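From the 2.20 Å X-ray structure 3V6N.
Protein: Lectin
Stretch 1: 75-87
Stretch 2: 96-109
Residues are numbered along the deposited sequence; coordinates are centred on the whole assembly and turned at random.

Stretch 1 (75-87) AFIFYENFCARID
Stretch 2, residues 96-109: KIISGPKKIADMFP

Stretch 1 is a β-hairpin: strand 75-79, a type II' turn from Tyr79 to Phe82, and strand 82-87, paired internally by bonds such as Ile77 N to Ala84 O (2.9 Å) and Tyr79 N to Phe82 O (2.9 Å). Stretch 2 runs antiparallel along strand 82-87, whose axis makes 126° with strand 96-98 and 145° with strand 100-103; the closest approach is 4.5 Å in each case.

Lys96 (phi/psi -155/152) opens the pairing with two hydrogen bonds, Asp87 N to Lys96 O at 2.8 Å and Lys96 N to Asp87 O at 3.0 Å. Their side chains share a face, yet Asp87 OD2 and Lys96 NZ remain 4.3 Å apart, beyond a salt bridge. Ile97 (-80/122, chi1 m, chi2 t) faces Ile86 (chi1 p, chi2 t) in a non-hydrogen-bonded pair, CA atoms 4.5 Å apart, with Ile86 CG2 4.0 Å from Ile97 CG1.

At Ile98, phi/psi of -86/-46 departs from extended values, and the register shifts by one. Arg85 O consequently accepts two bonds, from Ile98 N (2.8 Å, 147°) and Ser99 N (3.2 Å, 167°), while Arg85 N donates to Ser99 O (2.9 Å). The chain turns a corner at Ser99 (-136/130), whose CB lies 3.9 Å from Arg85 CB.

Gly100 adopts 109/-165, a conformation that by itself calls for glycine; an ideal CB would also sit 3.0 Å from Cys83 O. A cis peptide leads into Pro101 (-69/150), whose CA makes a C-H...O contact with Cys83 O at 3.2 Å. Between Arg85 and Cys83 the register shifts again by one.

Lys102 (-133/152) pairs with Cys83 (-143/164) through Cys83 N to Lys102 O (2.8 Å) and Lys102 N to Cys83 O (2.9 Å). Lys103 (-60/146), at the N-cap position, lies opposite Phe82 with CA atoms 4.4 Å apart; the side chains diverge, though Lys103 CG reaches 3.7 Å from Phe82 CE2.

Helix 104-107 begins as Ile104 N donates to Asn81 O (2.8 Å, 158°). Ile104 (-51/-43, chi1 m, chi2 t) places CD1 4.0 Å from Phe78 CD1, at the ring edge. Met107 (-84/-35; chi t, p, p) brings CE to 3.6 Å from Cys83 SG (Cys83 chi1 p). Phe108 leaves helical geometry at -135/83 with chi1 -52° and chi2 -74°. Its edge meets the face of Phe76 (chi1 -86°), with centroids 5.6 Å apart and planes at 57°; Phe108 CE2 also lies 4.0 Å from Phe78 CZ, whereas Pro109 makes no contact.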

# COMPACT_ATOMS: atom_id res chain seq x y z
N ALA A 75 11.00 0.16 -14.82
CA ALA A 75 11.71 -0.12 -13.56
C ALA A 75 10.78 -0.73 -12.50
O ALA A 75 9.59 -0.45 -12.49
CB ALA A 75 12.32 1.16 -13.02
N PHE A 76 11.34 -1.57 -11.63
CA PHE A 76 10.62 -2.04 -10.45
C PHE A 76 10.91 -1.04 -9.34
O PHE A 76 12.06 -0.63 -9.15
CB PHE A 76 11.03 -3.46 -10.01
CG PHE A 76 10.28 -4.57 -10.71
CD1 PHE A 76 9.00 -4.94 -10.30
CD2 PHE A 76 10.85 -5.24 -11.79
CE1 PHE A 76 8.30 -5.95 -10.95
CE2 PHE A 76 10.16 -6.24 -12.46
CZ PHE A 76 8.88 -6.60 -12.04
N ILE A 77 9.87 -0.63 -8.63
CA ILE A 77 10.05 0.25 -7.48
C ILE A 77 9.43 -0.46 -6.28
O ILE A 77 8.56 -1.31 -6.44
CB ILE A 77 9.42 1.66 -7.74
CG1 ILE A 77 7.92 1.53 -8.02
CG2 ILE A 77 10.16 2.38 -8.89
CD1 ILE A 77 7.15 2.84 -7.95
N PHE A 78 9.92 -0.17 -5.08
CA PHE A 78 9.41 -0.82 -3.87
C PHE A 78 9.11 0.19 -2.78
O PHE A 78 9.71 1.26 -2.75
CB PHE A 78 10.44 -1.81 -3.30
CG PHE A 78 10.78 -2.94 -4.23
CD1 PHE A 78 10.31 -4.21 -3.97
CD2 PHE A 78 11.58 -2.74 -5.35
CE1 PHE A 78 10.63 -5.27 -4.82
CE2 PHE A 78 11.91 -3.78 -6.20
CZ PHE A 78 11.44 -5.05 -5.93
N TYR A 79 8.17 -0.16 -1.90
CA TYR A 79 8.02 0.51 -0.62
C TYR A 79 7.58 -0.53 0.42
O TYR A 79 6.51 -1.16 0.28
CB TYR A 79 7.03 1.67 -0.67
CG TYR A 79 6.82 2.25 0.73
CD1 TYR A 79 7.82 3.00 1.34
CD2 TYR A 79 5.65 1.99 1.45
CE1 TYR A 79 7.67 3.51 2.61
CE2 TYR A 79 5.48 2.51 2.73
CZ TYR A 79 6.49 3.27 3.30
OH TYR A 79 6.35 3.78 4.58
N GLU A 80 8.40 -0.71 1.45
CA GLU A 80 8.21 -1.78 2.42
C GLU A 80 7.88 -3.10 1.71
O GLU A 80 8.62 -3.52 0.80
CB GLU A 80 7.14 -1.40 3.45
CG GLU A 80 7.58 -0.30 4.42
CD GLU A 80 6.48 0.13 5.40
OE1 GLU A 80 5.38 -0.44 5.39
OE2 GLU A 80 6.74 1.05 6.21
N ASN A 81 6.77 -3.73 2.05
CA ASN A 81 6.44 -5.03 1.43
C ASN A 81 5.71 -4.99 0.06
O ASN A 81 5.32 -6.03 -0.45
CB ASN A 81 5.82 -6.00 2.45
CG ASN A 81 4.32 -5.85 2.60
OD1 ASN A 81 3.71 -6.43 3.51
ND2 ASN A 81 3.71 -5.12 1.70
N PHE A 82 5.59 -3.81 -0.53
CA PHE A 82 4.88 -3.64 -1.81
C PHE A 82 5.82 -3.23 -2.94
O PHE A 82 6.82 -2.58 -2.70
CB PHE A 82 3.76 -2.59 -1.67
CG PHE A 82 2.70 -2.97 -0.69
CD1 PHE A 82 2.77 -2.56 0.64
CD2 PHE A 82 1.64 -3.79 -1.08
CE1 PHE A 82 1.79 -2.93 1.55
CE2 PHE A 82 0.66 -4.16 -0.17
CZ PHE A 82 0.74 -3.73 1.15
N CYS A 83 5.48 -3.63 -4.16
CA CYS A 83 6.25 -3.25 -5.33
C CYS A 83 5.36 -2.98 -6.54
O CYS A 83 4.18 -3.36 -6.56
CB CYS A 83 7.30 -4.31 -5.66
SG CYS A 83 6.63 -5.94 -5.96
N ALA A 84 5.92 -2.32 -7.54
CA ALA A 84 5.20 -2.07 -8.79
C ALA A 84 6.19 -2.03 -9.95
O ALA A 84 7.37 -1.71 -9.75
CB ALA A 84 4.41 -0.76 -8.70
N ARG A 85 5.71 -2.37 -11.14
CA ARG A 85 6.49 -2.17 -12.36
C ARG A 85 6.01 -0.89 -13.05
O ARG A 85 4.82 -0.76 -13.35
CB ARG A 85 6.36 -3.37 -13.30
CG ARG A 85 7.36 -3.32 -14.45
CD ARG A 85 6.78 -3.93 -15.72
NE ARG A 85 6.59 -5.38 -15.69
CZ ARG A 85 7.49 -6.31 -16.04
NH1 ARG A 85 8.73 -5.96 -16.43
NH2 ARG A 85 7.17 -7.61 -16.00
N ILE A 86 6.91 0.06 -13.26
CA ILE A 86 6.50 1.32 -13.89
C ILE A 86 7.21 1.63 -15.22
O ILE A 86 8.33 1.18 -15.46
CB ILE A 86 6.64 2.55 -12.96
CG1 ILE A 86 8.11 2.75 -12.52
CG2 ILE A 86 5.67 2.49 -11.79
CD1 ILE A 86 8.41 4.16 -12.02
N ASP A 87 6.53 2.40 -16.07
CA ASP A 87 7.17 3.03 -17.20
C ASP A 87 7.54 4.43 -16.72
O ASP A 87 6.66 5.25 -16.49
CB ASP A 87 6.19 3.10 -18.38
CG ASP A 87 6.77 3.83 -19.61
OD1 ASP A 87 7.78 4.57 -19.51
OD2 ASP A 87 6.17 3.69 -20.69
N LYS A 96 3.68 5.72 -16.20
CA LYS A 96 2.50 4.94 -15.85
C LYS A 96 2.86 3.67 -15.08
O LYS A 96 3.95 3.12 -15.23
CB LYS A 96 1.68 4.59 -17.10
CG LYS A 96 2.23 3.42 -17.89
CD LYS A 96 2.06 3.64 -19.39
CE LYS A 96 2.36 2.37 -20.17
NZ LYS A 96 2.11 2.59 -21.62
N ILE A 97 1.93 3.22 -14.24
CA ILE A 97 2.09 1.92 -13.60
C ILE A 97 1.68 0.83 -14.59
O ILE A 97 0.56 0.82 -15.09
CB ILE A 97 1.28 1.81 -12.28
CG1 ILE A 97 1.76 2.88 -11.29
CG2 ILE A 97 1.40 0.40 -11.68
CD1 ILE A 97 1.00 2.92 -9.98
N ILE A 98 2.59 -0.09 -14.87
CA ILE A 98 2.28 -1.22 -15.75
C ILE A 98 1.66 -2.37 -14.95
O ILE A 98 0.65 -2.94 -15.38
CB ILE A 98 3.53 -1.69 -16.51
CG1 ILE A 98 4.04 -0.56 -17.40
CG2 ILE A 98 3.23 -2.94 -17.34
CD1 ILE A 98 5.45 -0.78 -17.91
N SER A 99 2.27 -2.71 -13.81
CA SER A 99 1.84 -3.82 -12.96
C SER A 99 1.86 -3.39 -11.50
O SER A 99 2.87 -2.88 -11.03
CB SER A 99 2.81 -4.99 -13.05
OG SER A 99 2.51 -5.86 -14.11
N GLY A 100 0.77 -3.63 -10.79
CA GLY A 100 0.77 -3.48 -9.35
C GLY A 100 -0.04 -2.28 -8.89
O GLY A 100 -0.82 -1.74 -9.67
N PRO A 101 0.13 -1.88 -7.62
CA PRO A 101 1.09 -2.47 -6.66
C PRO A 101 0.70 -3.89 -6.23
O PRO A 101 -0.48 -4.20 -6.17
CB PRO A 101 1.06 -1.52 -5.45
CG PRO A 101 0.12 -0.41 -5.80
CD PRO A 101 -0.69 -0.83 -7.00
N LYS A 102 1.70 -4.70 -5.91
CA LYS A 102 1.51 -6.06 -5.40
C LYS A 102 2.43 -6.24 -4.20
O LYS A 102 3.48 -5.61 -4.11
CB LYS A 102 1.91 -7.08 -6.47
CG LYS A 102 0.77 -7.59 -7.33
CD LYS A 102 1.26 -7.97 -8.72
CE LYS A 102 0.51 -9.16 -9.31
NZ LYS A 102 -0.95 -8.92 -9.38
N LYS A 103 2.04 -7.12 -3.28
CA LYS A 103 2.97 -7.57 -2.23
C LYS A 103 4.17 -8.25 -2.89
O LYS A 103 4.04 -8.89 -3.94
CB LYS A 103 2.27 -8.53 -1.27
CG LYS A 103 1.26 -7.84 -0.37
CD LYS A 103 0.31 -8.84 0.28
CE LYS A 103 -0.78 -8.12 1.07
NZ LYS A 103 -1.24 -8.95 2.21
N ILE A 104 5.34 -8.10 -2.27
CA ILE A 104 6.56 -8.76 -2.78
C ILE A 104 6.39 -10.28 -3.02
O ILE A 104 6.83 -10.80 -4.05
CB ILE A 104 7.78 -8.48 -1.87
CG1 ILE A 104 8.17 -7.00 -2.00
CG2 ILE A 104 8.95 -9.41 -2.21
CD1 ILE A 104 9.12 -6.49 -0.94
N ALA A 105 5.72 -10.95 -2.09
CA ALA A 105 5.47 -12.39 -2.16
C ALA A 105 4.62 -12.79 -3.37
O ALA A 105 4.75 -13.91 -3.86
CB ALA A 105 4.82 -12.89 -0.87
N ASP A 106 3.74 -11.90 -3.82
CA ASP A 106 2.89 -12.16 -4.97
C ASP A 106 3.61 -11.90 -6.28
O ASP A 106 3.30 -12.50 -7.30
CB ASP A 106 1.61 -11.31 -4.93
CG ASP A 106 0.63 -11.78 -3.85
OD1 ASP A 106 0.75 -12.93 -3.36
OD2 ASP A 106 -0.26 -10.99 -3.49
N MET A 107 4.56 -10.97 -6.27
CA MET A 107 5.32 -10.67 -7.47
C MET A 107 6.50 -11.64 -7.62
O MET A 107 6.86 -12.00 -8.74
CB MET A 107 5.82 -9.22 -7.42
CG MET A 107 6.28 -8.66 -8.76
SD MET A 107 4.92 -7.98 -9.72
CE MET A 107 4.75 -6.35 -8.99
N PHE A 108 7.09 -12.03 -6.49
CA PHE A 108 8.27 -12.92 -6.42
C PHE A 108 8.06 -13.98 -5.35
O PHE A 108 8.54 -13.82 -4.23
CB PHE A 108 9.54 -12.13 -6.07
CG PHE A 108 9.79 -10.93 -6.93
CD1 PHE A 108 10.23 -11.07 -8.25
CD2 PHE A 108 9.60 -9.65 -6.43
CE1 PHE A 108 10.46 -9.96 -9.05
CE2 PHE A 108 9.83 -8.52 -7.23
CZ PHE A 108 10.25 -8.68 -8.54
N PRO A 109 7.34 -15.08 -5.69
CA PRO A 109 6.97 -16.08 -4.68
C PRO A 109 8.13 -16.81 -4.02
O PRO A 109 7.98 -17.33 -2.91
CB PRO A 109 6.10 -17.08 -5.48
CG PRO A 109 5.56 -16.27 -6.63
CD PRO A 109 6.70 -15.34 -6.99